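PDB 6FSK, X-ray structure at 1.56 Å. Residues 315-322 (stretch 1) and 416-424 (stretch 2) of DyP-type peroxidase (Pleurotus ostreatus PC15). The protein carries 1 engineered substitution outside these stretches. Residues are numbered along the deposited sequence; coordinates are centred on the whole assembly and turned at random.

Stretch 1, residues 315-322: SLVRGDQT
Stretch 2 416-424: PIPPLDGVV

The contact between residues 315-322 and 416-424 illustrates how two turns can pack chiefly through van der Waals contact, aliphatic groups lying against backbone carbonyls with no direct hydrogen bond, one bridging water and 311 Å² buried in total. In the first stretch a weakly bonded helical segment ends in a Schellman motif: Gly 319 N bonds to Leu 316 O and Asp 320 N to Ser 315 O, both at 2.9 Å, while Gly 319 adopts phi/psi 69/28. The second stretch answers with a 3-10 segment, 418-420, closed by Leu 420 N to Ile 417 O at 2.9 Å, then a type II turn from Leu 420 to Val 423 with Gly 422 at 76/-3.

Register is set by CA pairs: Val 317 CA lies 6.6 Å from Ile 417 CA, and Gly 319 CA lies 4.9 Å from Pro 419 CA. Glycine suits the closer approach twice over, since its phi is positive and a CB would point toward the other stretch, 2.6 Å from Pro 419 O. Beside this glycine lies Leu 420 (m, t), whose CD2 is 3.7 Å from Gly 319 CA and 3.3 Å from Leu 316 O. Leu 316 (t, p) starts sideways but brings its CD1 to 4.0 Å from Leu 420 CD1, an apolar pair between two buried residues. Ile 417 (m, t) points toward the helical segment, its CG2 3.2 Å from Val 317 O; Val 317 (t) has its CA-to-CB bond pointing away, and its CG2 is 4.3 Å from Ile 417 CD1. Pro 419 points toward the first stretch; its ring is C-gamma exo, and its CB lies 3.4 Å from Arg 318 O.

One water bridges the carbonyls, donating to Gly 319 O (3.1 Å) and Pro 419 O (2.8 Å). Arg 318 (m, t, m) forms a salt bridge within its own stretch, NH1 to Asp 320 OD2 at 2.8 Å.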

# COMPACT_ATOMS: atom_id res chain seq x y z
N SER A 315 -2.40 24.56 9.05
CA SER A 315 -2.11 24.20 10.43
C SER A 315 -0.63 23.97 10.68
O SER A 315 -0.10 24.23 11.76
CB SER A 315 -2.98 23.06 10.88
OG SER A 315 -2.80 21.94 9.98
N LEU A 316 0.09 23.43 9.69
CA LEU A 316 1.51 23.25 9.84
C LEU A 316 2.25 24.56 10.06
O LEU A 316 3.00 24.68 11.07
CB LEU A 316 2.13 22.39 8.73
CG LEU A 316 3.63 22.12 8.86
CD1 LEU A 316 4.04 21.43 10.12
CD2 LEU A 316 4.11 21.36 7.66
N VAL A 317 2.04 25.56 9.20
CA VAL A 317 2.77 26.87 9.34
C VAL A 317 2.35 27.61 10.64
O VAL A 317 3.18 28.26 11.32
CB VAL A 317 2.49 27.71 8.06
CG1 VAL A 317 2.74 29.21 8.21
CG2 VAL A 317 3.32 27.13 6.94
N ARG A 318 1.15 27.35 11.07
CA ARG A 318 0.66 27.83 12.38
C ARG A 318 1.14 27.03 13.57
O ARG A 318 0.93 27.47 14.72
CB ARG A 318 -0.87 27.93 12.43
CG ARG A 318 -1.43 29.01 11.51
CD ARG A 318 -2.90 29.26 11.66
NE ARG A 318 -3.67 28.07 11.42
CZ ARG A 318 -4.19 27.28 12.34
NH1 ARG A 318 -4.07 27.52 13.64
NH2 ARG A 318 -4.81 26.21 11.92
N GLY A 319 1.73 25.86 13.35
CA GLY A 319 2.19 25.03 14.46
C GLY A 319 1.05 24.46 15.24
O GLY A 319 1.20 24.19 16.43
N ASP A 320 -0.09 24.24 14.62
CA ASP A 320 -1.28 23.84 15.31
C ASP A 320 -1.59 22.36 15.09
O ASP A 320 -2.03 22.02 14.02
CB ASP A 320 -2.41 24.72 14.80
CG ASP A 320 -3.73 24.53 15.52
OD1 ASP A 320 -3.90 23.62 16.33
OD2 ASP A 320 -4.67 25.34 15.21
N GLN A 321 -1.47 21.58 16.14
CA GLN A 321 -1.75 20.13 16.09
C GLN A 321 -3.02 19.80 16.80
O GLN A 321 -3.30 18.62 17.13
CB GLN A 321 -0.57 19.30 16.66
CG GLN A 321 0.68 19.40 15.82
CD GLN A 321 1.76 18.59 16.33
OE1 GLN A 321 1.85 17.40 16.03
NE2 GLN A 321 2.62 19.18 17.19
N THR A 322 -3.83 20.83 17.12
CA THR A 322 -5.05 20.54 17.87
C THR A 322 -6.00 19.55 17.21
O THR A 322 -6.56 18.74 17.93
CB THR A 322 -5.84 21.80 18.28
OG1 THR A 322 -6.21 22.52 17.16
CG2 THR A 322 -4.96 22.71 19.15
N PRO A 416 12.26 30.69 8.26
CA PRO A 416 11.98 30.37 9.65
C PRO A 416 10.48 30.48 9.91
O PRO A 416 9.81 31.33 9.40
CB PRO A 416 12.74 31.47 10.41
CG PRO A 416 12.65 32.67 9.47
CD PRO A 416 12.71 32.10 8.06
N ILE A 417 9.95 29.55 10.69
CA ILE A 417 8.59 29.50 11.08
C ILE A 417 8.59 29.33 12.62
O ILE A 417 8.74 28.21 13.15
CB ILE A 417 7.86 28.28 10.43
CG1 ILE A 417 7.92 28.40 8.92
CG2 ILE A 417 6.38 28.25 10.80
CD1 ILE A 417 7.46 27.14 8.15
N PRO A 418 8.50 30.46 13.37
CA PRO A 418 8.64 30.42 14.79
C PRO A 418 7.69 29.46 15.55
O PRO A 418 8.16 28.82 16.54
CB PRO A 418 8.43 31.87 15.20
CG PRO A 418 8.94 32.63 13.98
CD PRO A 418 8.55 31.82 12.80
N PRO A 419 6.41 29.30 15.09
CA PRO A 419 5.54 28.32 15.80
C PRO A 419 6.02 26.91 15.71
O PRO A 419 5.49 26.09 16.48
CB PRO A 419 4.21 28.44 15.06
CG PRO A 419 4.23 29.75 14.44
CD PRO A 419 5.62 30.07 14.12
N LEU A 420 6.97 26.62 14.81
CA LEU A 420 7.52 25.25 14.68
C LEU A 420 8.85 25.10 15.41
O LEU A 420 9.47 24.05 15.35
CB LEU A 420 7.65 24.82 13.27
CG LEU A 420 6.29 24.69 12.53
CD1 LEU A 420 6.51 24.37 11.09
CD2 LEU A 420 5.37 23.67 13.19
N ASP A 421 9.32 26.14 16.13
CA ASP A 421 10.59 25.96 16.83
C ASP A 421 10.48 24.83 17.87
O ASP A 421 9.56 24.80 18.64
CB ASP A 421 10.96 27.25 17.61
CG ASP A 421 11.33 28.39 16.72
OD1 ASP A 421 11.72 28.21 15.55
OD2 ASP A 421 11.24 29.56 17.23
N GLY A 422 11.44 23.94 17.83
CA GLY A 422 11.49 22.82 18.73
C GLY A 422 10.51 21.69 18.41
O GLY A 422 10.47 20.68 19.16
N VAL A 423 9.68 21.85 17.38
CA VAL A 423 8.65 20.80 17.16
C VAL A 423 9.31 19.64 16.36
O VAL A 423 9.90 19.85 15.27
CB VAL A 423 7.46 21.35 16.34
CG1 VAL A 423 6.49 20.24 16.00
CG2 VAL A 423 6.78 22.44 17.08
N VAL A 424 9.17 18.44 16.90
CA VAL A 424 9.73 17.22 16.40
C VAL A 424 8.53 16.23 16.30
O VAL A 424 8.15 15.65 17.28
CB VAL A 424 10.88 16.62 17.29
CG1 VAL A 424 11.43 15.37 16.60
CG2 VAL A 424 11.99 17.66 17.47
O HOH W 1 3.23 25.82 18.04